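Local coordinates for protein 2-Cys Peroxiredoxin (Plasmodium vivax SaI-1, PDB 2I81) that probably reduces hydrogen peroxide and organic hydroperoxides through a reactive cysteine thiol, as 2-Cys peroxiredoxins of the AhpC/TSA family do, at residues L142-L147 with L157-L162; L56-P61 with V87-C92; I171-D176 with N191-K196; P69-A74 with I164-D169. All blocks are in the same frame, centred on the assembly; numbering follows the deposited sequence.

Interaction 1: L142-L147 with L157-L162; sequences LRAFVL and LLVNNL
L142-L147 and L157-L162 zip together as the two arms of a beta hairpin, with F145-L158 and R143-N160 as hydrogen-bonded pairs and A144-V159 and V146-L157 as non-hydrogen-bonded pairs. The strand axes run at 176° to each other, almost exactly antiparallel. Side chains fit differently on the two faces. On the face of A144, V146, L157 and V159, the CG1 branch of V159 lodges against L142, 3.8 Å from both its CB and its CD1, the two chains meeting at about a right angle. Small A144 follows, and beyond it V146 CG2 and L157 CD1 lie side by side at 3.8 Å. On the other face F145 and L158 touch through their CB atoms (4.0 Å), while the F145 ring packs on R166 and on I171 of helix 168-184. L157-N160 pair antiparallel with a strand of the second subunit, which carries the sheet across the dimer interface; there N160 OD1 bonds to H156 of that subunit. Past the end of the strand, L142 CD2 meets L162 CD1 at 3.7 Å. R143, extended from CG to NE, reaches around the open end of the hairpin, away from its turn, and its NH1 pairs with E71. Its remaining edge grips a single carbonyl oxygen from the side: NE lies 2.7 Å and NH2 2.6 Å from L162 O, which sits only 2° out of the guanidinium plane.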
# COMPACT_ATOMS: atom_id res chain seq x y z
N LEU A 142 5.10 29.98 -17.17
CA LEU A 142 5.93 30.23 -18.35
C LEU A 142 5.13 30.98 -19.41
O LEU A 142 3.90 31.04 -19.34
CB LEU A 142 6.47 28.91 -18.92
CG LEU A 142 7.54 28.15 -18.14
CD1 LEU A 142 7.52 26.68 -18.50
CD2 LEU A 142 8.93 28.74 -18.38
N ARG A 143 5.82 31.55 -20.40
CA ARG A 143 5.15 32.25 -21.49
C ARG A 143 4.49 31.26 -22.43
O ARG A 143 5.14 30.67 -23.29
CB ARG A 143 6.13 33.13 -22.27
CG ARG A 143 6.63 34.28 -21.46
CD ARG A 143 7.66 35.10 -22.21
NE ARG A 143 8.52 35.77 -21.25
CZ ARG A 143 8.15 36.79 -20.48
NH1 ARG A 143 6.92 37.29 -20.56
NH2 ARG A 143 9.01 37.33 -19.63
N ALA A 144 3.18 31.08 -22.26
CA ALA A 144 2.47 30.04 -23.00
C ALA A 144 1.27 30.53 -23.79
O ALA A 144 0.50 31.36 -23.31
CB ALA A 144 2.06 28.92 -22.06
N PHE A 145 1.14 30.01 -25.00
CA PHE A 145 -0.08 30.18 -25.79
C PHE A 145 -0.88 28.89 -25.75
O PHE A 145 -0.34 27.81 -26.01
CB PHE A 145 0.23 30.53 -27.24
CG PHE A 145 0.50 31.99 -27.48
CD1 PHE A 145 1.34 32.39 -28.51
CD2 PHE A 145 -0.08 32.96 -26.68
CE1 PHE A 145 1.59 33.73 -28.75
CE2 PHE A 145 0.16 34.31 -26.90
CZ PHE A 145 1.00 34.70 -27.94
N VAL A 146 -2.16 29.00 -25.41
CA VAL A 146 -3.07 27.87 -25.50
C VAL A 146 -4.27 28.30 -26.34
O VAL A 146 -5.02 29.20 -25.95
CB VAL A 146 -3.54 27.38 -24.11
CG1 VAL A 146 -4.50 26.20 -24.25
CG2 VAL A 146 -2.35 26.99 -23.24
N LEU A 147 -4.43 27.67 -27.50
CA LEU A 147 -5.56 27.96 -28.36
C LEU A 147 -6.63 26.88 -28.20
O LEU A 147 -6.40 25.71 -28.52
CB LEU A 147 -5.12 28.09 -29.82
CG LEU A 147 -6.14 28.65 -30.82
CD1 LEU A 147 -6.74 29.98 -30.38
CD2 LEU A 147 -5.49 28.79 -32.18
N LEU A 157 -0.34 24.62 -28.72
CA LEU A 157 0.38 24.94 -27.49
C LEU A 157 1.76 25.48 -27.84
O LEU A 157 2.48 24.89 -28.65
CB LEU A 157 0.49 23.71 -26.59
CG LEU A 157 1.26 23.81 -25.27
CD1 LEU A 157 0.59 24.76 -24.29
CD2 LEU A 157 1.43 22.43 -24.65
N LEU A 158 2.13 26.59 -27.22
CA LEU A 158 3.45 27.18 -27.40
C LEU A 158 3.98 27.61 -26.05
O LEU A 158 3.35 28.41 -25.36
CB LEU A 158 3.37 28.37 -28.37
CG LEU A 158 4.67 29.06 -28.82
CD1 LEU A 158 4.51 29.60 -30.24
CD2 LEU A 158 5.10 30.17 -27.87
N VAL A 159 5.14 27.08 -25.67
CA VAL A 159 5.76 27.44 -24.40
C VAL A 159 7.17 27.99 -24.63
O VAL A 159 8.04 27.29 -25.15
CB VAL A 159 5.80 26.25 -23.41
CG1 VAL A 159 6.22 26.72 -22.02
CG2 VAL A 159 4.45 25.55 -23.33
N ASN A 160 7.37 29.25 -24.24
CA ASN A 160 8.69 29.87 -24.27
C ASN A 160 9.24 30.01 -22.85
O ASN A 160 8.48 30.11 -21.89
CB ASN A 160 8.63 31.25 -24.92
CG ASN A 160 8.54 31.19 -26.44
OD1 ASN A 160 8.43 30.11 -27.03
ND2 ASN A 160 8.58 32.35 -27.08
N ASN A 161 10.57 30.01 -22.73
CA ASN A 161 11.21 30.32 -21.46
C ASN A 161 11.05 31.81 -21.16
O ASN A 161 10.73 32.60 -22.05
CB ASN A 161 12.69 29.92 -21.49
CG ASN A 161 13.22 29.54 -20.11
OD1 ASN A 161 12.52 29.67 -19.10
ND2 ASN A 161 14.46 29.07 -20.06
N LEU A 162 11.29 32.19 -19.90
CA LEU A 162 11.01 33.55 -19.41
C LEU A 162 11.63 34.70 -20.21
O LEU A 162 11.06 35.80 -20.25
CB LEU A 162 11.41 33.67 -17.93
CG LEU A 162 10.36 33.36 -16.86
CD1 LEU A 162 9.98 31.88 -16.82
CD2 LEU A 162 10.86 33.81 -15.49

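Interaction 2: L56-P61 with V87-C92; sequences LLYFYP and VELLGC
Five backbone hydrogen bonds join L56-Y60 to E88-C92, and they alternate in direction as a parallel ladder requires. L56 N gives to E88 O (2.8 Å), L56 O receives L90 N, Y58 N gives to L90 O (2.8 Å, 173° at the hydrogen), Y58 O receives C92 N, and Y60 N gives to C92 O (3.0 Å). The C92 N bond is the most bent, at 133°. L57 and F59 turn their polar backbone atoms to V146 and A144 on the neighbouring strand, and G91 bonds to T119 and L121, so both chains are paired on two sides. G91 has a second role: its CA lies over one face of the Y58 ring, 3.5 Å from the centroid, a CH-pi contact. Y58 CG sits between backbone N and carbonyl (chi1 78°), which lays the ring over G91 and beside L89 CD1; its OH is bonded to H118, and that of Y60 to D63. On the face of L57, F59 and C92, the C92 sulfur meets the F59 ring obliquely, SG to CE2 3.8 Å. Two helices separate these adjacent parallel strands in sequence, making a beta-alpha-beta crossover in the central sheet of the thioredoxin fold.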
# COMPACT_ATOMS: atom_id res chain seq x y z
N LEU A 56 -7.98 32.20 -26.72
CA LEU A 56 -6.53 32.26 -26.68
C LEU A 56 -6.11 32.62 -25.26
O LEU A 56 -6.08 33.80 -24.89
CB LEU A 56 -5.98 33.25 -27.71
CG LEU A 56 -4.52 33.08 -28.15
CD1 LEU A 56 -4.31 33.65 -29.55
CD2 LEU A 56 -3.53 33.71 -27.17
N LEU A 57 -5.80 31.60 -24.48
CA LEU A 57 -5.29 31.78 -23.13
C LEU A 57 -3.78 31.96 -23.23
O LEU A 57 -3.08 31.06 -23.69
CB LEU A 57 -5.63 30.57 -22.26
CG LEU A 57 -5.98 30.75 -20.78
CD1 LEU A 57 -6.03 29.40 -20.07
CD2 LEU A 57 -5.05 31.71 -20.04
N TYR A 58 -3.29 33.12 -22.80
CA TYR A 58 -1.84 33.34 -22.76
C TYR A 58 -1.33 33.62 -21.36
O TYR A 58 -1.89 34.44 -20.63
CB TYR A 58 -1.40 34.41 -23.77
CG TYR A 58 -1.62 35.86 -23.38
CD1 TYR A 58 -2.80 36.52 -23.73
CD2 TYR A 58 -0.65 36.58 -22.68
CE1 TYR A 58 -3.01 37.85 -23.38
CE2 TYR A 58 -0.85 37.90 -22.32
CZ TYR A 58 -2.03 38.54 -22.68
OH TYR A 58 -2.23 39.85 -22.33
N PHE A 59 -0.28 32.90 -20.98
CA PHE A 59 0.33 33.05 -19.67
C PHE A 59 1.58 33.92 -19.77
O PHE A 59 2.29 33.89 -20.77
CB PHE A 59 0.71 31.68 -19.09
CG PHE A 59 -0.46 30.76 -18.86
CD1 PHE A 59 -0.89 29.89 -19.86
CD2 PHE A 59 -1.11 30.74 -17.63
CE1 PHE A 59 -1.96 29.03 -19.65
CE2 PHE A 59 -2.19 29.88 -17.41
CZ PHE A 59 -2.61 29.02 -18.42
N TYR A 60 1.83 34.70 -18.72
CA TYR A 60 3.08 35.43 -18.58
C TYR A 60 3.48 35.38 -17.10
O TYR A 60 2.61 35.36 -16.24
CB TYR A 60 2.94 36.88 -19.08
CG TYR A 60 1.91 37.71 -18.36
CD1 TYR A 60 0.56 37.65 -18.71
CD2 TYR A 60 2.28 38.57 -17.32
CE1 TYR A 60 -0.39 38.42 -18.05
CE2 TYR A 60 1.34 39.34 -16.66
CZ TYR A 60 0.01 39.26 -17.02
OH TYR A 60 -0.93 40.02 -16.36
N PRO A 61 4.75 35.41 -16.79
CA PRO A 61 5.16 35.27 -15.41
C PRO A 61 4.64 36.31 -14.42
O PRO A 61 4.12 35.94 -13.42
CB PRO A 61 6.66 35.27 -15.51
CG PRO A 61 6.96 35.74 -16.76
CD PRO A 61 5.91 35.39 -17.66
N VAL A 87 -12.21 35.10 -31.69
CA VAL A 87 -11.44 34.55 -30.57
C VAL A 87 -11.41 35.50 -29.37
O VAL A 87 -11.23 36.72 -29.53
CB VAL A 87 -10.00 34.06 -30.97
CG1 VAL A 87 -9.99 33.43 -32.36
CG2 VAL A 87 -8.98 35.18 -30.90
N GLU A 88 -11.61 34.94 -28.19
CA GLU A 88 -11.50 35.68 -26.94
C GLU A 88 -10.06 35.63 -26.44
O GLU A 88 -9.48 34.55 -26.30
CB GLU A 88 -12.47 35.14 -25.89
CG GLU A 88 -12.43 35.87 -24.54
CD GLU A 88 -13.13 37.22 -24.55
OE1 GLU A 88 -14.01 37.45 -25.41
OE2 GLU A 88 -12.79 38.06 -23.69
N LEU A 89 -9.51 36.80 -26.18
CA LEU A 89 -8.12 36.96 -25.76
C LEU A 89 -8.07 37.09 -24.24
O LEU A 89 -8.63 38.04 -23.67
CB LEU A 89 -7.52 38.19 -26.45
CG LEU A 89 -6.04 38.30 -26.85
CD1 LEU A 89 -5.23 38.99 -25.77
CD2 LEU A 89 -5.42 36.96 -27.24
N LEU A 90 -7.40 36.15 -23.58
CA LEU A 90 -7.31 36.13 -22.12
C LEU A 90 -5.86 36.02 -21.64
O LEU A 90 -5.19 35.01 -21.90
CB LEU A 90 -8.14 34.98 -21.53
CG LEU A 90 -9.65 34.89 -21.82
CD1 LEU A 90 -10.22 33.61 -21.23
CD2 LEU A 90 -10.41 36.10 -21.29
N GLY A 91 -5.39 37.05 -20.95
CA GLY A 91 -4.07 37.03 -20.32
C GLY A 91 -4.15 36.45 -18.93
O GLY A 91 -5.14 36.65 -18.23
N CYS A 92 -3.11 35.73 -18.52
CA CYS A 92 -3.11 35.08 -17.21
C CYS A 92 -1.75 35.11 -16.54
O CYS A 92 -0.74 34.73 -17.14
CB CYS A 92 -3.61 33.64 -17.33
SG CYS A 92 -3.89 32.81 -15.75

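Interaction 3: I171-D176 with N191-K196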
# COMPACT_ATOMS: atom_id res chain seq x y z
N ILE A 171 0.55 33.36 -33.92
CA ILE A 171 -0.70 32.77 -33.44
C ILE A 171 -1.86 33.08 -34.30
O ILE A 171 -2.78 32.33 -34.37
CB ILE A 171 -1.17 33.09 -31.98
CG1 ILE A 171 -0.52 34.27 -31.37
CG2 ILE A 171 -1.43 31.86 -31.15
CD1 ILE A 171 -1.34 35.40 -31.40
N LEU A 172 -1.83 34.23 -34.92
CA LEU A 172 -2.84 34.57 -35.86
C LEU A 172 -2.84 33.67 -37.07
O LEU A 172 -3.87 33.24 -37.48
CB LEU A 172 -2.69 36.02 -36.24
CG LEU A 172 -3.57 37.15 -35.74
CD1 LEU A 172 -4.66 36.86 -34.83
CD2 LEU A 172 -2.76 38.23 -35.27
N ARG A 173 -1.67 33.37 -37.60
CA ARG A 173 -1.51 32.41 -38.69
C ARG A 173 -2.01 31.03 -38.26
O ARG A 173 -2.67 30.33 -39.03
CB ARG A 173 -0.05 32.33 -39.13
CG ARG A 173 0.18 31.50 -40.39
CD ARG A 173 1.64 31.13 -40.59
NE ARG A 173 2.11 30.12 -39.63
CZ ARG A 173 1.97 28.81 -39.77
NH1 ARG A 173 1.38 28.30 -40.85
NH2 ARG A 173 2.44 27.99 -38.83
N ILE A 174 -1.69 30.65 -37.02
CA ILE A 174 -2.15 29.40 -36.41
C ILE A 174 -3.68 29.36 -36.34
O ILE A 174 -4.29 28.36 -36.74
CB ILE A 174 -1.52 29.18 -35.00
CG1 ILE A 174 -0.01 28.95 -35.08
CG2 ILE A 174 -2.21 28.04 -34.24
CD1 ILE A 174 0.44 27.72 -35.87
N ILE A 175 -4.27 30.44 -35.85
CA ILE A 175 -5.73 30.60 -35.79
C ILE A 175 -6.34 30.47 -37.19
O ILE A 175 -7.34 29.77 -37.37
CB ILE A 175 -6.15 31.95 -35.14
CG1 ILE A 175 -5.71 32.01 -33.68
CG2 ILE A 175 -7.66 32.16 -35.23
CD1 ILE A 175 -5.65 33.42 -33.10
N ASP A 176 -5.73 31.14 -38.16
CA ASP A 176 -6.17 31.08 -39.55
C ASP A 176 -6.11 29.66 -40.12
O ASP A 176 -7.02 29.24 -40.84
CB ASP A 176 -5.34 32.03 -40.43
CG ASP A 176 -5.75 33.49 -40.25
OD1 ASP A 176 -6.87 33.75 -39.76
OD2 ASP A 176 -4.95 34.37 -40.62
N ASN A 191 4.27 26.42 -43.48
CA ASN A 191 4.32 27.85 -43.83
C ASN A 191 3.04 28.44 -44.45
O ASN A 191 3.10 29.47 -45.13
CB ASN A 191 5.50 28.13 -44.78
CG ASN A 191 6.84 28.02 -44.09
OD1 ASN A 191 7.80 27.53 -44.68
ND2 ASN A 191 6.92 28.49 -42.85
N TRP A 192 1.89 27.81 -44.20
CA TRP A 192 0.63 28.22 -44.84
C TRP A 192 0.10 29.57 -44.35
O TRP A 192 -0.04 29.79 -43.15
CB TRP A 192 -0.43 27.13 -44.62
CG TRP A 192 -1.75 27.42 -45.28
CD1 TRP A 192 -2.13 27.06 -46.54
CD2 TRP A 192 -2.86 28.12 -44.71
NE1 TRP A 192 -3.40 27.50 -46.80
CE2 TRP A 192 -3.88 28.15 -45.69
CE3 TRP A 192 -3.09 28.74 -43.47
CZ2 TRP A 192 -5.11 28.77 -45.47
CZ3 TRP A 192 -4.32 29.35 -43.26
CH2 TRP A 192 -5.31 29.36 -44.25
N GLN A 193 -0.19 30.47 -45.30
CA GLN A 193 -0.92 31.70 -45.01
C GLN A 193 -2.28 31.65 -45.70
O GLN A 193 -2.56 30.74 -46.48
CB GLN A 193 -0.20 32.95 -45.55
CG GLN A 193 1.32 32.92 -45.54
CD GLN A 193 1.90 33.08 -44.15
OE1 GLN A 193 1.35 33.77 -43.30
NE2 GLN A 193 3.05 32.44 -43.93
N LYS A 194 -3.11 32.65 -45.41
CA LYS A 194 -4.22 32.99 -46.28
C LYS A 194 -3.67 33.91 -47.37
O LYS A 194 -2.97 34.87 -47.06
CB LYS A 194 -5.31 33.73 -45.51
CG LYS A 194 -5.98 32.91 -44.42
CD LYS A 194 -7.14 33.70 -43.83
CE LYS A 194 -8.17 32.76 -43.21
NZ LYS A 194 -9.31 33.52 -42.62
N GLY A 195 -3.96 33.63 -48.64
CA GLY A 195 -4.65 32.42 -49.06
C GLY A 195 -3.70 31.58 -49.89
O GLY A 195 -3.87 31.46 -51.11
N LYS A 196 -2.69 31.01 -49.23
CA LYS A 196 -1.79 30.05 -49.87
C LYS A 196 -2.53 28.74 -50.10
O LYS A 196 -3.59 28.50 -49.51
CB LYS A 196 -0.53 29.83 -49.02
CG LYS A 196 0.53 30.92 -49.19
CD LYS A 196 1.79 30.65 -48.37
CE LYS A 196 2.72 29.63 -49.03
NZ LYS A 196 2.39 28.22 -48.65
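The C-terminal extension that follows helix 168-184 folds back on that helix here: N191-K196, with no regular structure, meets one side of I171-D176 through R173 and D176. R173 supplies the hydrogen bond of the contact, NH1 to W192 O at 3.1 Å, close to straight at 166°, with the oxygen 4° out of the guanidinium plane. With CG anti to the backbone N (chi1 -171°) and chi2 extended, the arginine carries CG and CD past W192 O, each 3.3 Å from it; the bend at chi3 turns the guanidinium back so that NH1 meets the same oxygen. Q193 crosses the bend at about a right angle, its OE1 3.8 Å from R173 CD. The other end of the guanidinium, NH2, is held by E170 in a salt bridge. In typical 2-Cys peroxiredoxins such a C-terminal arm extends along the partner subunit, and N191 indeed makes backbone hydrogen bonds to the second subunit. One turn further along the helix, W192 presents CZ3 to the D176 backbone, 3.6 Å from D176 C, while its ring also meets H180. The tryptophan precedes a beta turn, closed by K196 N to Q193 O at 2.8 Å, that has a cis peptide between K194 and G195. K194 stretches out from this turn across D176; NZ and OD1 are 3.8 Å apart, a long salt bridge, and D176 OD1 has its stronger partner in R85.

Interaction 4: P69-A74 with I164-D169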
# COMPACT_ATOMS: atom_id res chain seq x y z
N PRO A 69 4.97 43.18 -20.42
CA PRO A 69 4.18 44.32 -20.88
C PRO A 69 4.22 44.50 -22.39
O PRO A 69 3.21 44.85 -22.99
CB PRO A 69 4.83 45.52 -20.18
CG PRO A 69 6.17 45.07 -19.78
CD PRO A 69 6.07 43.60 -19.53
N SER A 70 5.38 44.25 -22.99
CA SER A 70 5.55 44.35 -24.44
C SER A 70 4.65 43.37 -25.18
O SER A 70 4.15 43.68 -26.27
CB SER A 70 7.01 44.16 -24.85
OG SER A 70 7.41 42.81 -24.74
N GLU A 71 4.44 42.19 -24.59
CA GLU A 71 3.56 41.17 -25.18
C GLU A 71 2.09 41.55 -25.02
O GLU A 71 1.32 41.46 -25.98
CB GLU A 71 3.83 39.81 -24.55
CG GLU A 71 5.24 39.29 -24.78
CD GLU A 71 5.48 37.94 -24.13
OE1 GLU A 71 5.91 37.01 -24.85
OE2 GLU A 71 5.24 37.80 -22.91
N ILE A 72 1.72 41.97 -23.81
CA ILE A 72 0.35 42.36 -23.50
C ILE A 72 -0.11 43.53 -24.38
O ILE A 72 -1.23 43.52 -24.90
CB ILE A 72 0.19 42.69 -21.99
CG1 ILE A 72 0.45 41.43 -21.15
CG2 ILE A 72 -1.22 43.23 -21.69
CD1 ILE A 72 0.83 41.71 -19.72
N ILE A 73 0.77 44.51 -24.56
CA ILE A 73 0.48 45.67 -25.40
C ILE A 73 0.41 45.29 -26.88
O ILE A 73 -0.47 45.76 -27.60
CB ILE A 73 1.50 46.83 -25.16
CG1 ILE A 73 1.31 47.41 -23.76
CG2 ILE A 73 1.34 47.93 -26.21
CD1 ILE A 73 2.53 48.14 -23.21
N ALA A 74 1.33 44.42 -27.32
CA ALA A 74 1.33 43.94 -28.70
C ALA A 74 0.07 43.16 -29.06
O ALA A 74 -0.45 43.30 -30.17
CB ALA A 74 2.57 43.10 -28.98
N ILE A 164 12.21 34.85 -23.54
CA ILE A 164 11.89 34.88 -24.97
C ILE A 164 10.44 35.31 -25.25
O ILE A 164 9.50 34.58 -24.95
CB ILE A 164 12.17 33.49 -25.64
CG1 ILE A 164 13.52 32.91 -25.19
CG2 ILE A 164 12.06 33.58 -27.17
CD1 ILE A 164 14.74 33.81 -25.43
N GLY A 165 10.29 36.50 -25.83
CA GLY A 165 8.97 37.02 -26.19
C GLY A 165 8.39 36.31 -27.40
O GLY A 165 9.14 35.79 -28.24
N ARG A 166 7.06 36.28 -27.51
CA ARG A 166 6.44 35.59 -28.65
C ARG A 166 5.89 36.50 -29.75
O ARG A 166 5.84 37.73 -29.61
CB ARG A 166 5.40 34.55 -28.22
CG ARG A 166 4.48 34.94 -27.07
CD ARG A 166 4.85 34.16 -25.82
NE ARG A 166 3.66 33.68 -25.12
CZ ARG A 166 3.11 34.27 -24.07
NH1 ARG A 166 2.03 33.74 -23.51
NH2 ARG A 166 3.62 35.39 -23.57
N SER A 167 5.47 35.87 -30.84
CA SER A 167 5.01 36.56 -32.04
C SER A 167 3.50 36.51 -32.18
O SER A 167 2.89 35.43 -32.09
CB SER A 167 5.67 35.94 -33.28
OG SER A 167 5.23 36.58 -34.47
N VAL A 168 2.89 37.67 -32.40
CA VAL A 168 1.45 37.76 -32.62
C VAL A 168 1.05 37.36 -34.05
O VAL A 168 -0.02 36.78 -34.25
CB VAL A 168 0.85 39.14 -32.18
CG1 VAL A 168 1.63 40.31 -32.80
CG2 VAL A 168 -0.66 39.24 -32.55
N ASP A 169 1.90 37.66 -35.03
CA ASP A 169 1.65 37.24 -36.42
C ASP A 169 1.53 35.72 -36.50
O ASP A 169 0.76 35.19 -37.30
CB ASP A 169 2.75 37.72 -37.36
CG ASP A 169 2.85 39.24 -37.42
OD1 ASP A 169 1.85 39.89 -37.79
OD2 ASP A 169 3.94 39.77 -37.12
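E71 and R166 carry the polar part of this contact. Two hydrogen bonds converge on one oxygen: R166 N meets the anti lone pair of E71 OE1 at 3.0 Å, while R166 NH2 reaches it at 3.1 Å from 48° above the carboxylate plane. The salt bridge is closed by NH2 and OE2, also 3.0 Å apart. The two flat groups are not coplanar; their planes stand 58° apart. E71, extended beyond CG, carries its carboxylate from helix 67-77 to the loop, whereas R166 bends at chi2 and chi3, bringing its guanidinium back to the same group as its backbone N. OE2 is also paired with R143 NH1, making the glutamate a bridge between two arginines close to the start of helix 67-77, where peroxiredoxins carry their peroxidatic cysteine. The R166 guanidinium makes a cation-pi contact with F145 besides. Van der Waals approaches of carbon surround E71 OE1: G165 CA at 3.3 Å and R166 CD at 3.2 Å. Packing is sparser: one helical turn after E71, A74 faces V168, which follows the N-cap S167 as first residue of helix 168-184; V168 CG1 is 4.5 Å from A74 O and packs on N191 of the second subunit.

Interactions 1, 2 and 4 cluster, their centres 10 to 11 Å apart, while interaction 3 lies 18 to 20 Å from each. Interactions 1 and 2 share one sheet, in which strands 140-148 and 54-59 are neighbours. Interaction 4 spans the chain from helix 67-77 to the start of helix 168-184: interaction 1 is nested inside its loop, and interaction 2 crosses it. A probable, weak bond from R166 NH1 to A144 O also links interactions 1 and 4. Interaction 3 comes last, using helix 168-184 again, whose I171 and I175 pack on L56. Strand 154-160, helix 168-184 and the C-terminal segment reach the second subunit, while interaction 2 stays inside its own chain.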